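PDB 2QR3: Two-component system response regulator from Bacteroides fragilis, which probably receives a phosphoryl signal through this N-terminal receiver domain and, as a whole protein, probably binds DNA and ATP to regulate transcription. Local coordinates for residues Q20-N25 with W111-L116; K29-S34 with R44-E49; D54-S59 with Y89-L94; F69-I74 with E101-F106. All blocks are in the same frame, centred on the assembly; numbering follows the deposited sequence. Where two conformers were deposited one is given.

Contact 1: residues Q20-N25 with W111-L116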
loop_
_atom_site.group_PDB
_atom_site.type_symbol
_atom_site.label_atom_id
_atom_site.label_comp_id
_atom_site.label_asym_id
_atom_site.label_seq_id
_atom_site.Cartn_x
_atom_site.Cartn_y
_atom_site.Cartn_z
ATOM N N GLN A 20 0.757 -11.450 -0.577
ATOM C CA GLN A 20 -0.012 -12.037 -1.682
ATOM C C GLN A 20 -0.766 -13.237 -1.130
ATOM O O GLN A 20 -1.988 -13.362 -1.308
ATOM C CB GLN A 20 0.942 -12.415 -2.831
ATOM C CG GLN A 20 0.410 -13.372 -3.899
ATOM C CD GLN A 20 -0.182 -12.664 -5.113
ATOM O OE1 GLN A 20 0.508 -11.905 -5.832
ATOM N NE2 GLN A 20 -1.461 -12.942 -5.379
ATOM N N LEU A 21 -0.043 -14.105 -0.426
ATOM C CA LEU A 21 -0.664 -15.281 0.173
ATOM C C LEU A 21 -1.788 -14.907 1.135
ATOM O O LEU A 21 -2.838 -15.556 1.167
ATOM C CB LEU A 21 0.393 -16.165 0.864
ATOM C CG LEU A 21 -0.093 -17.425 1.603
ATOM C CD1 LEU A 21 -0.979 -18.315 0.746
ATOM C CD2 LEU A 21 1.118 -18.213 2.086
ATOM N N LEU A 22 -1.583 -13.855 1.931
ATOM C CA LEU A 22 -2.565 -13.456 2.909
ATOM C C LEU A 22 -3.806 -12.836 2.270
ATOM O O LEU A 22 -4.908 -12.976 2.804
ATOM C CB LEU A 22 -1.957 -12.466 3.924
ATOM C CG LEU A 22 -0.863 -13.021 4.839
ATOM C CD1 LEU A 22 -0.034 -11.885 5.488
ATOM C CD2 LEU A 22 -1.446 -13.984 5.895
ATOM N N LEU A 23 -3.638 -12.139 1.138
ATOM C CA LEU A 23 -4.738 -11.328 0.602
ATOM C C LEU A 23 -5.457 -11.934 -0.594
ATOM O O LEU A 23 -6.551 -11.453 -0.938
ATOM C CB LEU A 23 -4.235 -9.914 0.247
ATOM C CG LEU A 23 -3.572 -9.119 1.384
ATOM C CD1 LEU A 23 -3.095 -7.746 0.844
ATOM C CD2 LEU A 23 -4.463 -8.923 2.627
ATOM N N LYS A 24 -4.807 -12.930 -1.228
ATOM C CA LYS A 24 -5.259 -13.687 -2.434
ATOM C C LYS A 24 -6.754 -14.018 -2.412
ATOM O O LYS A 24 -7.417 -14.078 -3.451
ATOM C CB LYS A 24 -4.540 -15.059 -2.472
ATOM C CG LYS A 24 -3.398 -15.273 -3.432
ATOM C CD LYS A 24 -2.922 -16.759 -3.300
ATOM C CE LYS A 24 -1.848 -17.153 -4.337
ATOM N NZ LYS A 24 -0.451 -17.116 -3.785
ATOM N N ASN A 25 -7.276 -14.291 -1.223
ATOM C CA ASN A 25 -8.625 -14.838 -1.143
ATOM C C ASN A 25 -9.678 -13.857 -0.693
ATOM O O ASN A 25 -10.839 -14.233 -0.441
ATOM C CB ASN A 25 -8.631 -16.118 -0.307
ATOM C CG ASN A 25 -8.648 -17.332 -1.179
ATOM O OD1 ASN A 25 -7.599 -17.929 -1.441
ATOM N ND2 ASN A 25 -9.824 -17.651 -1.726
ATOM N N TRP A 111 3.788 -7.274 11.176
ATOM C CA TRP A 111 2.354 -7.059 11.249
ATOM C C TRP A 111 1.607 -8.200 11.940
ATOM O O TRP A 111 2.156 -9.290 12.175
ATOM C CB TRP A 111 1.788 -6.842 9.830
ATOM C CG TRP A 111 1.912 -8.016 8.937
ATOM C CD1 TRP A 111 0.975 -8.966 8.726
ATOM C CD2 TRP A 111 3.048 -8.374 8.106
ATOM N NE1 TRP A 111 1.449 -9.925 7.833
ATOM C CE2 TRP A 111 2.708 -9.570 7.427
ATOM C CE3 TRP A 111 4.307 -7.803 7.874
ATOM C CZ2 TRP A 111 3.583 -10.214 6.548
ATOM C CZ3 TRP A 111 5.181 -8.441 6.977
ATOM C CH2 TRP A 111 4.818 -9.638 6.331
ATOM N N ASP A 112 0.354 -7.924 12.282
ATOM C CA ASP A 112 -0.570 -8.948 12.708
ATOM C C ASP A 112 -1.416 -9.257 11.481
ATOM O O ASP A 112 -1.875 -8.322 10.794
ATOM C CB ASP A 112 -1.423 -8.460 13.896
ATOM C CG ASP A 112 -2.572 -9.403 14.204
ATOM O OD1 ASP A 112 -2.377 -10.357 15.006
ATOM O OD2 ASP A 112 -3.650 -9.242 13.584
ATOM N N ASN A 113 -1.584 -10.535 11.158
ATOM C CA ASN A 113 -2.239 -10.921 9.900
ATOM C C ASN A 113 -3.668 -10.406 9.779
ATOM O O ASN A 113 -4.060 -9.856 8.743
ATOM C CB ASN A 113 -2.242 -12.442 9.701
ATOM C CG ASN A 113 -0.865 -13.000 9.426
ATOM O OD1 ASN A 113 0.040 -12.264 9.050
ATOM N ND2 ASN A 113 -0.706 -14.321 9.588
ATOM N N GLN A 114 -4.442 -10.564 10.850
ATOM C CA GLN A 114 -5.832 -10.078 10.807
ATOM C C GLN A 114 -5.937 -8.562 10.774
ATOM O O GLN A 114 -6.762 -8.044 10.034
ATOM C CB GLN A 114 -6.711 -10.701 11.912
ATOM C CG GLN A 114 -8.230 -10.588 11.634
ATOM C CD GLN A 114 -8.750 -11.478 10.469
ATOM O OE1 GLN A 114 -8.018 -12.301 9.903
ATOM N NE2 GLN A 114 -10.031 -11.310 10.127
ATOM N N LYS A 115 -5.108 -7.859 11.543
ATOM C CA LYS A 115 -5.036 -6.398 11.502
ATOM C C LYS A 115 -4.656 -5.872 10.105
ATOM O O LYS A 115 -5.217 -4.883 9.635
ATOM C CB LYS A 115 -4.037 -5.877 12.537
ATOM C CG LYS A 115 -4.305 -4.456 13.012
ATOM C CD LYS A 115 -3.314 -3.997 14.116
ATOM C CE LYS A 115 -3.735 -2.652 14.706
ATOM N NZ LYS A 115 -2.824 -2.147 15.805
ATOM N N LEU A 116 -3.716 -6.536 9.441
ATOM C CA LEU A 116 -3.308 -6.114 8.100
ATOM C C LEU A 116 -4.497 -6.186 7.171
ATOM O O LEU A 116 -4.794 -5.229 6.465
ATOM C CB LEU A 116 -2.148 -6.997 7.574
ATOM C CG LEU A 116 -1.773 -6.855 6.115
ATOM C CD1 LEU A 116 -1.231 -5.464 5.782
ATOM C CD2 LEU A 116 -0.751 -7.916 5.706
#

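Contact 2: residues K29-S34 with R44-E49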
loop_
_atom_site.group_PDB
_atom_site.type_symbol
_atom_site.label_atom_id
_atom_site.label_comp_id
_atom_site.label_asym_id
_atom_site.label_seq_id
_atom_site.Cartn_x
_atom_site.Cartn_y
_atom_site.Cartn_z
ATOM N N LYS A 29 -7.966 -9.366 -7.276
ATOM C CA LYS A 29 -6.639 -9.434 -7.871
ATOM C C LYS A 29 -5.650 -8.801 -6.897
ATOM O O LYS A 29 -5.923 -7.730 -6.345
ATOM C CB LYS A 29 -6.641 -8.629 -9.160
ATOM C CG LYS A 29 -5.476 -8.849 -10.098
ATOM C CD LYS A 29 -5.831 -8.131 -11.404
ATOM C CE LYS A 29 -4.885 -8.468 -12.532
ATOM N NZ LYS A 29 -5.336 -7.806 -13.812
ATOM N N VAL A 30 -4.514 -9.465 -6.706
ATOM C CA VAL A 30 -3.448 -8.924 -5.888
ATOM C C VAL A 30 -2.249 -8.740 -6.811
ATOM O O VAL A 30 -1.694 -9.725 -7.305
ATOM C CB VAL A 30 -3.101 -9.861 -4.728
ATOM C CG1 VAL A 30 -1.951 -9.286 -3.939
ATOM C CG2 VAL A 30 -4.312 -10.062 -3.791
ATOM N N ILE A 31 -1.860 -7.490 -7.030
ATOM C CA ILE A 31 -0.704 -7.170 -7.851
ATOM C C ILE A 31 0.451 -6.770 -6.931
ATOM O O ILE A 31 0.294 -5.880 -6.094
ATOM C CB ILE A 31 -1.026 -6.036 -8.824
ATOM C CG1 ILE A 31 -2.112 -6.504 -9.794
ATOM C CG2 ILE A 31 0.242 -5.605 -9.553
ATOM C CD1 ILE A 31 -2.647 -5.431 -10.724
ATOM N N THR A 32 1.593 -7.432 -7.076
ATOM C CA THR A 32 2.772 -7.087 -6.273
ATOM C C THR A 32 3.849 -6.578 -7.204
ATOM O O THR A 32 4.014 -7.105 -8.327
ATOM C CB THR A 32 3.312 -8.315 -5.493
ATOM O OG1 THR A 32 3.629 -9.372 -6.422
ATOM C CG2 THR A 32 2.260 -8.808 -4.483
ATOM N N LEU A 33 4.586 -5.566 -6.770
ATOM C CA LEU A 33 5.670 -5.018 -7.617
ATOM C C LEU A 33 6.729 -4.304 -6.791
ATOM O O LEU A 33 6.483 -3.983 -5.641
ATOM C CB LEU A 33 5.094 -4.065 -8.667
ATOM C CG LEU A 33 4.244 -2.901 -8.173
ATOM C CD1 LEU A 33 5.141 -1.672 -7.911
ATOM C CD2 LEU A 33 3.219 -2.565 -9.254
ATOM N N SER A 34 7.896 -4.060 -7.389
ATOM C CA SER A 34 8.972 -3.343 -6.722
ATOM C C SER A 34 9.561 -2.252 -7.640
ATOM O O SER A 34 10.597 -1.651 -7.333
ATOM C CB SER A 34 10.064 -4.353 -6.330
ATOM O OG SER A 34 9.510 -5.382 -5.506
ATOM N N ARG A 44 -2.709 3.077 -13.721
ATOM C CA ARG A 44 -3.504 3.588 -14.840
ATOM C C ARG A 44 -4.518 2.558 -15.321
ATOM O O ARG A 44 -5.681 2.890 -15.591
ATOM C CB ARG A 44 -2.615 3.945 -16.037
ATOM C CG ARG A 44 -3.422 4.706 -17.144
ATOM C CD ARG A 44 -2.607 5.120 -18.369
ATOM N NE ARG A 44 -1.446 5.887 -17.953
ATOM C CZ ARG A 44 -0.238 5.357 -17.885
ATOM N NH1 ARG A 44 -0.079 4.097 -18.278
ATOM N NH2 ARG A 44 0.782 6.090 -17.452
ATOM N N GLU A 45 -4.060 1.321 -15.432
ATOM C CA GLU A 45 -4.811 0.278 -16.119
ATOM C C GLU A 45 -5.653 -0.619 -15.245
ATOM O O GLU A 45 -6.614 -1.235 -15.745
ATOM C CB GLU A 45 -3.845 -0.609 -16.863
ATOM C CG GLU A 45 -3.099 0.099 -17.979
ATOM C CD GLU A 45 -2.264 -0.860 -18.793
ATOM O OE1 GLU A 45 -2.204 -2.069 -18.443
ATOM O OE2 GLU A 45 -1.654 -0.401 -19.783
ATOM N N GLU A 46 -5.307 -0.724 -13.959
ATOM C CA GLU A 46 -5.902 -1.765 -13.113
ATOM C C GLU A 46 -7.017 -1.360 -12.140
ATOM O O GLU A 46 -7.493 -2.208 -11.380
ATOM C CB GLU A 46 -4.808 -2.520 -12.373
ATOM C CG GLU A 46 -3.816 -3.201 -13.284
ATOM C CD GLU A 46 -4.373 -4.432 -13.990
ATOM O OE1 GLU A 46 -5.398 -5.001 -13.537
ATOM O OE2 GLU A 46 -3.770 -4.823 -15.012
ATOM N N ASN A 47 -7.431 -0.100 -12.176
ATOM C CA ASN A 47 -8.479 0.437 -11.294
ATOM C C ASN A 47 -8.359 -0.070 -9.854
ATOM O O ASN A 47 -9.281 -0.689 -9.302
ATOM C CB ASN A 47 -9.877 0.172 -11.868
ATOM C CG ASN A 47 -10.006 0.616 -13.309
ATOM O OD1 ASN A 47 -10.148 -0.212 -14.203
ATOM N ND2 ASN A 47 -9.950 1.922 -13.542
ATOM N N PRO A 48 -7.190 0.191 -9.224
ATOM C CA PRO A 48 -6.984 -0.311 -7.863
ATOM C C PRO A 48 -7.931 0.316 -6.859
ATOM O O PRO A 48 -8.308 1.478 -7.018
ATOM C CB PRO A 48 -5.546 0.108 -7.554
ATOM C CG PRO A 48 -5.292 1.278 -8.419
ATOM C CD PRO A 48 -6.016 0.932 -9.709
ATOM N N GLU A 49 -8.310 -0.457 -5.849
ATOM C CA GLU A 49 -9.118 0.042 -4.739
ATOM C C GLU A 49 -8.297 0.554 -3.553
ATOM O O GLU A 49 -8.786 1.333 -2.762
ATOM C CB GLU A 49 -10.102 -1.030 -4.290
ATOM C CG GLU A 49 -11.363 -0.933 -5.190
ATOM C CD GLU A 49 -12.415 -1.941 -4.887
ATOM O OE1 GLU A 49 -12.786 -2.077 -3.704
ATOM O OE2 GLU A 49 -12.904 -2.566 -5.853
#

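Contact 3: residues D54-S59 with Y89-L94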
loop_
_atom_site.group_PDB
_atom_site.type_symbol
_atom_site.label_atom_id
_atom_site.label_comp_id
_atom_site.label_asym_id
_atom_site.label_seq_id
_atom_site.Cartn_x
_atom_site.Cartn_y
_atom_site.Cartn_z
ATOM N N ASP A 54 5.260 0.420 0.829
ATOM C CA ASP A 54 6.476 0.319 1.656
ATOM C C ASP A 54 7.010 1.720 1.986
ATOM O O ASP A 54 7.270 2.523 1.103
ATOM C CB ASP A 54 7.505 -0.501 0.824
ATOM C CG ASP A 54 8.886 -0.688 1.485
ATOM O OD1 ASP A 54 9.160 -0.260 2.632
ATOM O OD2 ASP A 54 9.717 -1.318 0.774
ATOM N N MET A 55 7.184 1.983 3.281
ATOM C CA MET A 55 7.651 3.268 3.787
ATOM C C MET A 55 9.028 3.570 3.189
ATOM O O MET A 55 9.414 4.740 3.035
ATOM C CB MET A 55 7.739 3.139 5.309
ATOM C CG MET A 55 7.706 4.362 6.192
ATOM S SD MET A 55 6.232 5.449 6.170
ATOM C CE MET A 55 7.164 6.579 5.144
ATOM N N ASN A 56 9.764 2.515 2.856
ATOM C CA ASN A 56 11.145 2.653 2.384
ATOM C C ASN A 56 11.284 2.349 0.904
ATOM O O ASN A 56 12.394 2.101 0.408
ATOM C CB ASN A 56 12.060 1.719 3.179
ATOM C CG ASN A 56 12.020 1.983 4.669
ATOM O OD1 ASN A 56 11.818 1.053 5.464
ATOM N ND2 ASN A 56 12.204 3.231 5.064
ATOM N N PHE A 57 10.166 2.346 0.191
ATOM C CA PHE A 57 10.181 2.025 -1.232
ATOM C C PHE A 57 11.286 2.812 -1.952
ATOM O O PHE A 57 11.336 4.044 -1.854
ATOM C CB PHE A 57 8.805 2.300 -1.874
ATOM C CG PHE A 57 8.724 1.900 -3.318
ATOM C CD1 PHE A 57 9.196 0.661 -3.734
ATOM C CD2 PHE A 57 8.187 2.756 -4.255
ATOM C CE1 PHE A 57 9.132 0.291 -5.078
ATOM C CE2 PHE A 57 8.117 2.396 -5.599
ATOM C CZ PHE A 57 8.589 1.168 -6.001
ATOM N N THR A 58 12.145 2.096 -2.682
ATOM C CA THR A 58 13.299 2.683 -3.434
ATOM C C THR A 58 14.399 3.311 -2.560
ATOM O O THR A 58 15.133 4.189 -3.027
ATOM C CB THR A 58 12.888 3.715 -4.559
ATOM O OG1 THR A 58 12.408 4.933 -3.962
ATOM C CG2 THR A 58 11.834 3.136 -5.497
ATOM N N SER A 59 14.537 2.846 -1.320
ATOM C CA SER A 59 15.511 3.426 -0.380
ATOM C C SER A 59 16.948 3.118 -0.809
ATOM O O SER A 59 17.233 1.996 -1.257
ATOM C CB SER A 59 15.291 2.867 1.015
ATOM O OG SER A 59 15.455 1.450 1.006
ATOM N N TYR A 89 8.765 -0.491 12.719
ATOM C CA TYR A 89 8.709 0.318 13.950
ATOM C C TYR A 89 9.703 1.479 13.955
ATOM O O TYR A 89 9.412 2.565 14.485
ATOM C CB TYR A 89 8.871 -0.543 15.224
ATOM C CG TYR A 89 7.595 -1.199 15.671
ATOM C CD1 TYR A 89 7.309 -2.497 15.291
ATOM C CD2 TYR A 89 6.651 -0.509 16.452
ATOM C CE1 TYR A 89 6.123 -3.117 15.677
ATOM C CE2 TYR A 89 5.451 -1.124 16.843
ATOM C CZ TYR A 89 5.201 -2.431 16.452
ATOM O OH TYR A 89 4.043 -3.096 16.809
ATOM N N ALA A 90 10.865 1.284 13.337
ATOM C CA ALA A 90 11.889 2.336 13.306
ATOM C C ALA A 90 11.469 3.547 12.461
ATOM O O ALA A 90 12.097 4.626 12.539
ATOM C CB ALA A 90 13.201 1.785 12.805
ATOM N N ASP A 91 10.410 3.372 11.662
ATOM C CA ASP A 91 9.927 4.468 10.855
ATOM C C ASP A 91 8.544 5.012 11.253
ATOM O O ASP A 91 7.965 5.754 10.459
ATOM C CB ASP A 91 9.965 4.101 9.357
ATOM C CG ASP A 91 11.391 3.873 8.855
ATOM O OD1 ASP A 91 12.293 4.594 9.339
ATOM O OD2 ASP A 91 11.595 2.990 7.999
ATOM N N ILE A 92 8.042 4.689 12.452
ATOM C CA ILE A 92 6.665 5.100 12.803
ATOM C C ILE A 92 6.441 6.624 12.826
ATOM O O ILE A 92 5.327 7.099 12.534
ATOM C CB ILE A 92 6.095 4.432 14.102
ATOM C CG1 ILE A 92 7.053 4.623 15.298
ATOM C CG2 ILE A 92 5.626 2.965 13.801
ATOM C CD1 ILE A 92 6.505 4.096 16.643
ATOM N N ASP A 93 7.493 7.387 13.130
ATOM C CA ASP A 93 7.407 8.841 13.035
ATOM C C ASP A 93 7.080 9.283 11.604
ATOM O O ASP A 93 6.292 10.195 11.387
ATOM C CB ASP A 93 8.667 9.547 13.571
ATOM C CG ASP A 93 9.951 9.217 12.769
ATOM O OD1 ASP A 93 10.077 8.096 12.248
ATOM O OD2 ASP A 93 10.858 10.094 12.686
ATOM N N LEU A 94 7.706 8.642 10.626
ATOM C CA LEU A 94 7.434 8.955 9.218
ATOM C C LEU A 94 6.041 8.474 8.770
ATOM O O LEU A 94 5.401 9.139 7.965
ATOM C CB LEU A 94 8.526 8.332 8.324
ATOM C CG LEU A 94 9.935 8.867 8.622
ATOM C CD1 LEU A 94 10.909 8.227 7.600
ATOM C CD2 LEU A 94 10.017 10.386 8.566
#

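Contact 4: residues F69-I74 with E101-F106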
loop_
_atom_site.group_PDB
_atom_site.type_symbol
_atom_site.label_atom_id
_atom_site.label_comp_id
_atom_site.label_asym_id
_atom_site.label_seq_id
_atom_site.Cartn_x
_atom_site.Cartn_y
_atom_site.Cartn_z
ATOM N N PHE A 69 7.567 10.429 -0.500
ATOM C CA PHE A 69 7.631 10.887 -1.886
ATOM C C PHE A 69 6.621 10.166 -2.781
ATOM O O PHE A 69 5.847 10.795 -3.521
ATOM C CB PHE A 69 9.048 10.685 -2.427
ATOM C CG PHE A 69 9.147 10.921 -3.895
ATOM C CD1 PHE A 69 9.333 12.208 -4.394
ATOM C CD2 PHE A 69 9.003 9.869 -4.781
ATOM C CE1 PHE A 69 9.403 12.434 -5.768
ATOM C CE2 PHE A 69 9.054 10.082 -6.152
ATOM C CZ PHE A 69 9.257 11.372 -6.642
ATOM N N TRP A 70 6.608 8.835 -2.703
ATOM C CA TRP A 70 5.689 8.034 -3.529
ATOM C C TRP A 70 4.228 8.220 -3.147
ATOM O O TRP A 70 3.338 8.219 -3.997
ATOM C CB TRP A 70 6.118 6.552 -3.507
ATOM C CG TRP A 70 7.402 6.375 -4.242
ATOM C CD1 TRP A 70 8.646 6.100 -3.707
ATOM C CD2 TRP A 70 7.597 6.534 -5.649
ATOM N NE1 TRP A 70 9.590 6.036 -4.718
ATOM C CE2 TRP A 70 8.971 6.308 -5.913
ATOM C CE3 TRP A 70 6.741 6.813 -6.716
ATOM C CZ2 TRP A 70 9.504 6.372 -7.205
ATOM C CZ3 TRP A 70 7.269 6.878 -7.995
ATOM C CH2 TRP A 70 8.638 6.670 -8.230
ATOM N N LEU A 71 3.968 8.402 -1.856
ATOM C CA LEU A 71 2.598 8.703 -1.424
ATOM C C LEU A 71 2.135 9.960 -2.133
ATOM O O LEU A 71 1.011 10.049 -2.648
ATOM C CB LEU A 71 2.567 8.927 0.112
ATOM C CG LEU A 71 1.373 9.668 0.718
ATOM C CD1 LEU A 71 0.087 8.816 0.639
ATOM C CD2 LEU A 71 1.733 9.962 2.192
ATOM N N HIS A 72 3.015 10.949 -2.171
ATOM C CA HIS A 72 2.633 12.240 -2.698
ATOM C C HIS A 72 2.356 12.145 -4.192
ATOM O O HIS A 72 1.420 12.746 -4.703
ATOM C CB HIS A 72 3.738 13.250 -2.414
ATOM C CG HIS A 72 3.318 14.658 -2.659
ATOM N ND1 HIS A 72 2.459 15.329 -1.814
ATOM C CD2 HIS A 72 3.633 15.525 -3.650
ATOM C CE1 HIS A 72 2.262 16.554 -2.280
ATOM N NE2 HIS A 72 2.956 16.694 -3.397
ATOM N N GLU A 73 3.194 11.390 -4.882
ATOM C CA GLU A 73 3.093 11.311 -6.341
ATOM C C GLU A 73 1.859 10.539 -6.734
ATOM O O GLU A 73 1.147 10.920 -7.651
ATOM C CB GLU A 73 4.360 10.700 -6.932
ATOM C CG GLU A 73 5.574 11.622 -6.782
ATOM C CD GLU A 73 5.327 13.022 -7.380
ATOM O OE1 GLU A 73 4.680 13.115 -8.452
ATOM O OE2 GLU A 73 5.754 14.003 -6.742
ATOM N N ILE A 74 1.568 9.462 -6.008
ATOM C CA ILE A 74 0.331 8.742 -6.251
ATOM C C ILE A 74 -0.875 9.643 -6.009
ATOM O O ILE A 74 -1.783 9.695 -6.830
ATOM C CB ILE A 74 0.232 7.480 -5.353
ATOM C CG1 ILE A 74 1.310 6.448 -5.739
ATOM C CG2 ILE A 74 -1.179 6.943 -5.360
ATOM C CD1 ILE A 74 1.449 5.254 -4.721
ATOM N N GLU A 101 0.029 13.911 5.865
ATOM C CA GLU A 101 0.227 14.299 4.461
ATOM C C GLU A 101 -0.742 13.561 3.524
ATOM O O GLU A 101 -0.587 13.591 2.294
ATOM C CB GLU A 101 1.691 14.104 4.046
ATOM C CG GLU A 101 2.706 15.022 4.824
ATOM C CD GLU A 101 4.174 14.846 4.412
ATOM O OE1 GLU A 101 4.513 13.988 3.537
ATOM O OE2 GLU A 101 5.013 15.604 4.954
ATOM N N GLY A 102 -1.717 12.865 4.114
ATOM C CA GLY A 102 -2.878 12.368 3.381
ATOM C C GLY A 102 -2.943 10.862 3.129
ATOM O O GLY A 102 -3.849 10.404 2.426
ATOM N N ALA A 103 -1.999 10.081 3.671
ATOM C CA ALA A 103 -2.156 8.614 3.677
ATOM C C ALA A 103 -3.452 8.195 4.394
ATOM O O ALA A 103 -3.837 8.793 5.401
ATOM C CB ALA A 103 -0.943 7.943 4.351
ATOM N N SER A 104 -4.113 7.141 3.916
ATOM C CA SER A 104 -5.365 6.694 4.504
ATOM C C SER A 104 -5.210 6.001 5.841
ATOM O O SER A 104 -6.104 6.093 6.667
ATOM C CB SER A 104 -6.113 5.768 3.540
ATOM O OG SER A 104 -6.524 6.534 2.427
ATOM N N ASP A 105 -4.093 5.276 6.028
ATOM C CA ASP A 105 -3.837 4.525 7.239
ATOM C C ASP A 105 -2.403 4.015 7.160
ATOM O O ASP A 105 -1.711 4.253 6.168
ATOM C CB ASP A 105 -4.789 3.318 7.362
ATOM C CG ASP A 105 -5.168 3.002 8.820
ATOM O OD1 ASP A 105 -4.399 3.328 9.758
ATOM O OD2 ASP A 105 -6.253 2.403 9.014
ATOM N N PHE A 106 -1.968 3.350 8.218
ATOM C CA PHE A 106 -0.702 2.608 8.147
ATOM C C PHE A 106 -0.764 1.318 8.936
ATOM O O PHE A 106 -1.611 1.153 9.844
ATOM C CB PHE A 106 0.529 3.479 8.517
ATOM C CG PHE A 106 0.592 3.915 9.978
ATOM C CD1 PHE A 106 0.256 5.248 10.316
ATOM C CD2 PHE A 106 1.066 3.078 10.970
ATOM C CE1 PHE A 106 0.352 5.709 11.638
ATOM C CE2 PHE A 106 1.154 3.520 12.321
ATOM C CZ PHE A 106 0.774 4.845 12.642
#

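Contact 1: residues Q20-N25 with W111-L116
L22 meets W111, N113 and L116 with the two methyl groups at the end of its side chain, a worked example of one leucine joining two helices at their ends. CD1 lies at the edge of the indole, near the ring plane, where it comes within 3.4 Å of W111 NE1. The same methyl also touches N113 OD1 and, at 4.0 Å, CD2 of L116. The other branch, CD2, rests against the amide of N113, 3.7 Å from its CG, the two side chains crossing at about a right angle.

A second layer sets these groups in place. W111 turns its indole back toward the start of the next helix, with CG between the backbone N and the carbonyl carbon (chi1 64°), and NE1 donates a weak, bent hydrogen bond to N113 OD1 at 3.0 Å. D112 is the N-cap of that helix: its OD2 accepts from K115 N at 2.9 Å through the anti lone pair, in a nearly straight bond.

Helix 13-23 thus leans on the first turn of helix 113-124, both packed on one face of the parallel sheet. Deeper in, L23 reaches L117 and L120 as well as V30 of strand 29-33, while the W111 ring also meets F86.

Contact 2: residues K29-S34 with R44-E49
In the right-handed beta-alpha-beta crossover from strand 29-33 through helix 36-45 to strand 48-54, K29 and E46 form a salt bridge at the protein surface, with K29 NZ 2.8 Å from E46 OE1. The lysine is stretched out, its CG anti to the backbone N (chi1 -165°) and every later torsion extended, which carries the ammonium across to the glutamate. NZ meets OE1 on the syn side but 33° out of the carboxylate plane, and E46 OE2 lies farther from K29 NZ, at 3.6 Å, so the grip is one-sided.

E46 bends at chi2 (-73°), folding its carboxylate over I31. The isoleucine tip, CD1, touches E46 CG at 3.6 Å and CD at 3.8 Å, the two side chains crossing at about a right angle. The aliphatic stem of the acid thus packs on I31 while its OE1 faces the lysine.

N47, with positive phi, then turns the chain from helix 36-45 toward strand 48-54. Strand 29-33 is an outermost strand of the sheet, hydrogen-bonded to strand 5-9 through K29, I31 and L33, and L33 packs on L39 and V42 of helix 36-45.

Contact 3: residues D54-S59 with Y89-L94
M55 and N56 reach D91 and L94 in two different ways, one through a buried thioether and the other through a more open polar pair. The packed part belongs to M55. Its CG sits 3.9 Å from D91 CB, and bends at chi2 and chi3 swing the far end along the helix start, bringing CE to 3.9 Å from L94 CB, with SD near the L94 carbonyl carbon. L85 and T87 of strand 83-88 also touch this methionine.

On the more exposed side, N56 and D91 approach from opposite directions. N56 ND2 donates to D91 OD2 at 3.0 Å, and the acceptor lies nearly in the amide plane, whereas the donor stands above the carboxylate plane, 47° out of it. The two planes are 73° apart. N56 OD1 is also close to D91 OD2, at 3.2 Å, but these are two acceptors, and E66 OE1 takes a second hydrogen bond from ND2.

Behind N56, the loop is shaped by D54, the predicted phosphorylation site, unmodified here. D54 OD1 accepts from N56 N at 2.8 Å in an Asx turn, within a type I turn from D54 to F57.

One amide nitrogen thus bridges two carboxylates. The N-H groups of ND2, shared by D91 and E66, would probably lessen the repulsion between the two acids, a gain partly offset by N56 OD1 facing OD2.

Contact 4: residues F69-I74 with E101-F106
With CG anti to the backbone N (chi1 161°) and chi2 at 69°, L71 carries both of its methyl groups from helix 67-77 onto the A103 backbone and methyl, an instance of a branched side chain straddling a small one. L71 CD1 touches A103 CA at 3.8 Å and A103 CB at 3.9 Å. CD2 of L71 comes in beside it, 4.0 Å from A103 CB, so the alanine methyl meets both branches of the leucine fork. The side chains meet through carbon alone, and both are buried.

The main chain reaches the leucine as the preceding helix ends. G102, at positive phi (108°), is the C-prime residue of a Schellman motif in which A103 N bonds to G98 O and G102 N to I99 O. This turn brings the main chain itself under the leucine: L71 CD1 lies 4.4 Å from G102 C, and L71 CD2 lies 4.3 Å from E101 O. E101 lies on the exposed side, its OE2 engaged by R97 in a salt bridge.

L71 also touches V83, and A103 touches L85, so strand 83-88 underlies both partners. Helix 67-77 thereby packs against the connection from helix 92-100 to strand 105-109, an outermost strand of the sheet, and S104 and D105 continue the chain into it with backbone bonds to V83 and L85.

In the fold
All four contacts lie in one receiver domain, around a five-stranded parallel sheet with strands 29-33 and 105-109 at its edges, and the surface contact is the one built on a charge pair. That is contact 2, whereas contacts 1, 3 and 4 are partly buried. Contact 4 joins its side chains through carbon alone, contact 1 sets a leucine against an indole and an amide, and contact 3 combines apolar packing with a hydrogen bond. Contacts 1 and 2 meet where Q20 and L23 of helix 13-23 reach V30. Contacts 3 and 4 meet through T58, F57 and W70, and both involve the helix 92-100 region, at its start and just beyond its end.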